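Local coordinates for protein AF1502 (Archaeoglobus fulgidus, PDB 5A1Q) that is of unknown function but represents the STAC domain, a module associated with transmembrane solute transport and two-component signal transduction systems, at residues 8-13 / 44-49; 27-32 / 48-53. One frame throughout, in Å; residues are numbered along the deposited sequence.

Contact 1: 8-13 / 44-49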
loop_
_atom_site.group_PDB
_atom_site.type_symbol
_atom_site.label_atom_id
_atom_site.label_comp_id
_atom_site.label_asym_id
_atom_site.label_seq_id
_atom_site.Cartn_x
_atom_site.Cartn_y
_atom_site.Cartn_z
ATOM N N LYS A 8 -3.027 10.640 -14.653
ATOM C CA LYS A 8 -2.497 10.297 -15.966
ATOM C C LYS A 8 -0.973 10.426 -15.971
ATOM O O LYS A 8 -0.244 9.548 -16.492
ATOM C CB LYS A 8 -3.106 11.162 -17.039
ATOM C CG LYS A 8 -2.612 10.866 -18.462
ATOM N N LYS A 9 -0.469 11.513 -15.395
ATOM C CA LYS A 9 0.972 11.741 -15.389
ATOM C C LYS A 9 1.697 10.612 -14.597
ATOM O O LYS A 9 2.698 10.030 -15.090
ATOM C CB LYS A 9 1.306 13.154 -14.859
ATOM C CG LYS A 9 2.765 13.375 -14.554
ATOM C CD LYS A 9 3.550 13.557 -15.822
ATOM C CE LYS A 9 4.855 14.275 -15.535
ATOM N NZ LYS A 9 5.821 14.115 -16.658
ATOM N N LEU A 10 1.191 10.257 -13.406
ATOM C CA LEU A 10 1.833 9.345 -12.563
ATOM C C LEU A 10 1.751 7.931 -13.205
ATOM O O LEU A 10 2.748 7.207 -13.245
ATOM C CB LEU A 10 1.221 9.437 -11.160
ATOM C CG LEU A 10 1.860 8.517 -10.176
ATOM C CD1 LEU A 10 3.328 8.918 -10.042
ATOM C CD2 LEU A 10 1.174 8.550 -8.833
ATOM N N LEU A 11 0.572 7.548 -13.744
ATOM C CA LEU A 11 0.443 6.268 -14.410
ATOM C C LEU A 11 1.367 6.220 -15.633
ATOM O O LEU A 11 2.025 5.193 -15.861
ATOM C CB LEU A 11 -0.994 6.078 -14.853
ATOM C CG LEU A 11 -1.235 4.790 -15.632
ATOM C CD1 LEU A 11 -0.826 3.587 -14.828
ATOM C CD2 LEU A 11 -2.727 4.754 -16.029
ATOM N N ASP A 12 1.435 7.288 -16.420
ATOM C CA ASP A 12 2.333 7.304 -17.588
ATOM C C ASP A 12 3.821 7.127 -17.184
ATOM O O ASP A 12 4.525 6.293 -17.781
ATOM C CB ASP A 12 2.124 8.548 -18.421
ATOM C CG ASP A 12 0.806 8.511 -19.224
ATOM O OD1 ASP A 12 0.166 7.421 -19.282
ATOM O OD2 ASP A 12 0.399 9.574 -19.716
ATOM N N GLU A 13 4.262 7.795 -16.125
ATOM C CA GLU A 13 5.648 7.610 -15.663
ATOM C C GLU A 13 5.890 6.159 -15.181
ATOM O O GLU A 13 6.946 5.598 -15.467
ATOM C CB GLU A 13 6.034 8.608 -14.547
ATOM C CG GLU A 13 6.094 10.054 -14.997
ATOM C CD GLU A 13 7.394 10.436 -15.688
ATOM O OE1 GLU A 13 8.301 9.592 -15.820
ATOM O OE2 GLU A 13 7.503 11.611 -16.091
ATOM N N LYS A 44 3.550 11.510 -3.331
ATOM C CA LYS A 44 4.768 10.958 -2.790
ATOM C C LYS A 44 4.390 9.808 -1.850
ATOM O O LYS A 44 5.095 8.793 -1.814
ATOM C CB LYS A 44 5.575 12.007 -2.098
ATOM C CG LYS A 44 6.257 12.936 -3.115
ATOM C CD LYS A 44 7.347 13.751 -2.477
ATOM C CE LYS A 44 7.941 14.733 -3.509
ATOM N NZ LYS A 44 9.125 15.505 -3.083
ATOM N N GLU A 45 3.277 9.980 -1.159
ATOM C CA GLU A 45 2.779 8.878 -0.283
ATOM C C GLU A 45 2.378 7.653 -1.061
ATOM O O GLU A 45 2.690 6.508 -0.679
ATOM C CB GLU A 45 1.661 9.357 0.578
ATOM C CG GLU A 45 1.299 8.273 1.559
ATOM C CD GLU A 45 0.625 8.812 2.786
ATOM O OE1 GLU A 45 1.152 9.765 3.414
ATOM O OE2 GLU A 45 -0.444 8.269 3.109
ATOM N N ILE A 46 1.660 7.840 -2.159
ATOM C CA ILE A 46 1.400 6.737 -3.056
ATOM C C ILE A 46 2.651 5.987 -3.554
ATOM O O ILE A 46 2.794 4.743 -3.454
ATOM C CB ILE A 46 0.508 7.171 -4.249
ATOM C CG1 ILE A 46 -0.830 7.782 -3.753
ATOM C CG2 ILE A 46 0.421 6.020 -5.289
ATOM C CD1 ILE A 46 -1.576 8.470 -4.893
ATOM N N LEU A 47 3.639 6.730 -4.019
ATOM C CA LEU A 47 4.885 6.134 -4.389
ATOM C C LEU A 47 5.620 5.485 -3.227
ATOM O O LEU A 47 6.320 4.463 -3.458
ATOM C CB LEU A 47 5.812 7.185 -5.081
ATOM C CG LEU A 47 5.249 7.668 -6.385
ATOM C CD1 LEU A 47 6.108 8.808 -6.904
ATOM C CD2 LEU A 47 5.159 6.554 -7.413
ATOM N N SER A 48 5.519 6.030 -2.022
ATOM C CA SER A 48 6.169 5.414 -0.878
ATOM C C SER A 48 5.649 3.949 -0.673
ATOM O O SER A 48 6.425 3.046 -0.312
ATOM C CB SER A 48 6.037 6.251 0.403
ATOM O OG SER A 48 4.705 6.211 0.970
ATOM N N VAL A 49 4.366 3.721 -0.829
ATOM C CA VAL A 49 3.814 2.346 -0.771
ATOM C C VAL A 49 4.426 1.433 -1.824
ATOM O O VAL A 49 4.922 0.377 -1.531
ATOM C CB VAL A 49 2.262 2.318 -0.830
ATOM C CG1 VAL A 49 1.681 0.918 -0.896
ATOM C CG2 VAL A 49 1.733 3.139 0.335
#

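Contact 2: 27-32 / 48-53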
loop_
_atom_site.group_PDB
_atom_site.type_symbol
_atom_site.label_atom_id
_atom_site.label_comp_id
_atom_site.label_asym_id
_atom_site.label_seq_id
_atom_site.Cartn_x
_atom_site.Cartn_y
_atom_site.Cartn_z
ATOM N N ASN A 27 -3.526 1.574 -8.757
ATOM C CA ASN A 27 -4.896 1.609 -8.271
ATOM C C ASN A 27 -4.953 0.891 -6.856
ATOM O O ASN A 27 -5.626 1.388 -5.924
ATOM C CB ASN A 27 -5.785 0.874 -9.236
ATOM C CG ASN A 27 -5.959 1.584 -10.582
ATOM O OD1 ASN A 27 -5.686 2.777 -10.758
ATOM N ND2 ASN A 27 -6.499 0.860 -11.503
ATOM N N LYS A 28 -4.294 -0.270 -6.721
ATOM C CA LYS A 28 -4.370 -0.979 -5.435
ATOM C C LYS A 28 -3.687 -0.131 -4.298
ATOM O O LYS A 28 -4.195 -0.086 -3.149
ATOM C CB LYS A 28 -3.749 -2.347 -5.533
ATOM C CG LYS A 28 -4.546 -3.287 -6.461
ATOM C CD LYS A 28 -5.822 -3.795 -5.914
ATOM C CE LYS A 28 -6.618 -4.604 -6.953
ATOM N NZ LYS A 28 -8.071 -4.341 -6.706
ATOM N N ALA A 29 -2.590 0.587 -4.609
ATOM C CA ALA A 29 -1.970 1.425 -3.590
ATOM C C ALA A 29 -2.946 2.568 -3.185
ATOM O O ALA A 29 -3.121 2.883 -2.026
ATOM C CB ALA A 29 -0.662 2.007 -4.123
HETATM N N MSE A 30 -3.472 3.270 -4.212
HETATM C CA MSE A 30 -4.476 4.363 -3.986
HETATM C C MSE A 30 -5.632 3.866 -3.114
HETATM O O MSE A 30 -6.013 4.528 -2.139
HETATM C CB MSE A 30 -5.035 4.924 -5.360
HETATM C CG MSE A 30 -3.977 5.711 -5.999
HETATM SE SE MSE A 30 -4.631 6.137 -7.795
HETATM C CE MSE A 30 -6.126 7.218 -7.124
ATOM N N GLU A 31 -6.182 2.723 -3.465
ATOM C CA GLU A 31 -7.369 2.168 -2.792
ATOM C C GLU A 31 -7.013 1.785 -1.323
ATOM O O GLU A 31 -7.808 2.069 -0.419
ATOM C CB GLU A 31 -7.927 0.997 -3.521
ATOM C CG GLU A 31 -8.505 1.294 -4.928
ATOM C CD GLU A 31 -8.625 0.078 -5.812
ATOM O OE1 GLU A 31 -8.415 -1.077 -5.368
ATOM O OE2 GLU A 31 -8.910 0.294 -7.034
ATOM N N SER A 32 -5.823 1.191 -1.137
ATOM C CA SER A 32 -5.387 0.834 0.247
ATOM C C SER A 32 -5.288 2.068 1.119
ATOM O O SER A 32 -5.625 2.032 2.292
ATOM C CB SER A 32 -4.013 0.158 0.220
ATOM O OG SER A 32 -4.075 -1.039 -0.525
ATOM N N SER A 48 5.519 6.030 -2.022
ATOM C CA SER A 48 6.169 5.414 -0.878
ATOM C C SER A 48 5.649 3.949 -0.673
ATOM O O SER A 48 6.425 3.046 -0.312
ATOM C CB SER A 48 6.037 6.251 0.403
ATOM O OG SER A 48 4.705 6.211 0.970
ATOM N N VAL A 49 4.366 3.721 -0.829
ATOM C CA VAL A 49 3.814 2.346 -0.771
ATOM C C VAL A 49 4.426 1.433 -1.824
ATOM O O VAL A 49 4.922 0.377 -1.531
ATOM C CB VAL A 49 2.262 2.318 -0.830
ATOM C CG1 VAL A 49 1.681 0.918 -0.896
ATOM C CG2 VAL A 49 1.733 3.139 0.335
ATOM N N LEU A 50 4.474 1.886 -3.083
ATOM C CA LEU A 50 4.984 1.100 -4.147
ATOM C C LEU A 50 6.488 0.873 -4.018
ATOM O O LEU A 50 6.966 -0.215 -4.433
ATOM C CB LEU A 50 4.651 1.701 -5.501
ATOM C CG LEU A 50 3.137 1.749 -5.819
ATOM C CD1 LEU A 50 2.898 2.455 -7.160
ATOM C CD2 LEU A 50 2.535 0.384 -5.713
ATOM N N LYS A 51 7.225 1.798 -3.410
ATOM C CA LYS A 51 8.645 1.563 -3.127
ATOM C C LYS A 51 8.890 0.408 -2.126
ATOM O O LYS A 51 9.975 -0.171 -2.105
ATOM C CB LYS A 51 9.284 2.831 -2.629
ATOM C CG LYS A 51 10.768 2.839 -2.819
ATOM C CD LYS A 51 11.283 4.267 -3.034
ATOM C CE LYS A 51 10.699 5.260 -2.043
ATOM N NZ LYS A 51 11.556 6.488 -2.005
HETATM N N MSE A 52 7.880 0.121 -1.289
HETATM C CA MSE A 52 7.980 -0.987 -0.288
HETATM C C MSE A 52 7.783 -2.336 -1.006
HETATM O O MSE A 52 7.967 -3.420 -0.399
HETATM C CB MSE A 52 7.008 -0.711 0.921
HETATM C CG MSE A 52 7.501 0.373 1.891
HETATM SE SE MSE A 52 6.093 0.921 3.182
HETATM C CE MSE A 52 5.824 -0.860 3.990
ATOM N N ASN A 53 7.346 -2.315 -2.266
ATOM C CA ASN A 53 7.237 -3.544 -3.056
ATOM C C ASN A 53 8.615 -3.900 -3.596
ATOM O O ASN A 53 9.137 -3.198 -4.475
ATOM C CB ASN A 53 6.196 -3.340 -4.196
ATOM C CG ASN A 53 6.029 -4.553 -5.088
ATOM O OD1 ASN A 53 6.973 -5.289 -5.347
ATOM N ND2 ASN A 53 4.759 -4.797 -5.568
#

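Contact 1: 8-13 / 44-49
Leu-10 of helix 7-18 extends toward Ile-46 and Leu-47 of helix 43-51, a small example of how an all-helical domain, here the four-helix STAC domain, is held together by branched apolar side chains in its core. The helices stand well apart at this point, with 9.3 Å between the CA atoms of Leu-10 and Leu-47, so the ends of the side chains do the touching, and only 114 Å² is buried in all. With CG anti to the backbone N (chi1 -179°), Leu-10 carries both methyls outward from its helix, one for each partner.

Along 44-49, Lys-44 comes first; it points off this interface, and its NZ makes a salt bridge to Glu-68 of helix 57-70. Ile-46 follows, turned toward Leu-10: its branch methyl CG2 lies 4.4 Å from Leu-10 CD2, a loose touch, while Leu-26 and Val-38 pack against both residues. Leu-47 makes the nearer approach. Although its CB does not head straight for the other helix, CG lies anti to the carbonyl carbon (chi1 -65°) and the fork swings across, bringing CD2 to 4.0 Å and CD1 to 4.2 Å from the same methyl, Leu-10 CD1. The two leucines thus run alongside each other in opposite senses, the tip of Leu-10 resting against the fork of Leu-47.

Beyond this apolar patch, Ser-48 turns its hydroxyl back along its own helix, where OG donates to Glu-45 O at 2.6 Å, with a C=O...OG angle of 119°. Val-49, last in the segment, packs on Met-52 of the second subunit, and its backbone N gives that same oxygen, Glu-45 O, a longer helical bond of 3.3 Å.

Contact 2: 27-32 / 48-53
Lys-28 O is gripped twice by one residue a turn later: Ser-32 N donates to it at 2.9 Å and Ser-32 OG at 2.8 Å, the two approaching from opposite faces of the carbonyl plane. The hydroxyl is thereby occupied within its own helix, and the contact with helix 43-51 is left to apolar groups.

Ala-29 carries it. Its CB points at the other helix and meets two side chains at once, Leu-50 CD2 at 3.9 Å and Val-49 CG1 at 4.1 Å. This is the familiar role of a small residue where helices come close, and in this four-helix domain it lets the CA atoms of Ala-29 and Val-49 approach to 6.5 Å. Val-49 offers the methyl that lies anti to its backbone N (chi1 175°). Leu-50 arrives from the flank instead: a chi1 of -64° sets CG beside the backbone N, and with CD1 anti to CA (chi2 176°) the other methyl, CD2, meets the alanine CB. Phe-25 and Val-60, from helices 22-33 and 57-70, also touch Leu-50.

The second subunit lies close by. Asn-53 ND2 bonds to Ser-32 O of that subunit, and the same bond is made in return; Glu-31 OE1 forms a salt bridge with Lys-28 NZ of the second subunit. Within the chain, Asn-53 stays tied to the helix through its backbone N, 3.0 Å from Leu-50 O.

In the fold
Both contacts end on helix 43-51, which meets helix 7-18 in contact 1 and helix 22-33 in contact 2; these two partners follow each other in the chain. The segments of contact 1 are the more widely separated in sequence, with helix 22-33 lying between them. The contact centres are 9 Å apart, that of contact 1 about 2 Å from the centre of the chain and that of contact 2 about 8 Å from it. Ile-46 CD1 joins the two, packing 3.8 Å from CG of selenomethionine Met-30. Helix 43-51 thus ties together the first two helices, and both contacts also border the second subunit, linking core packing to the dimer.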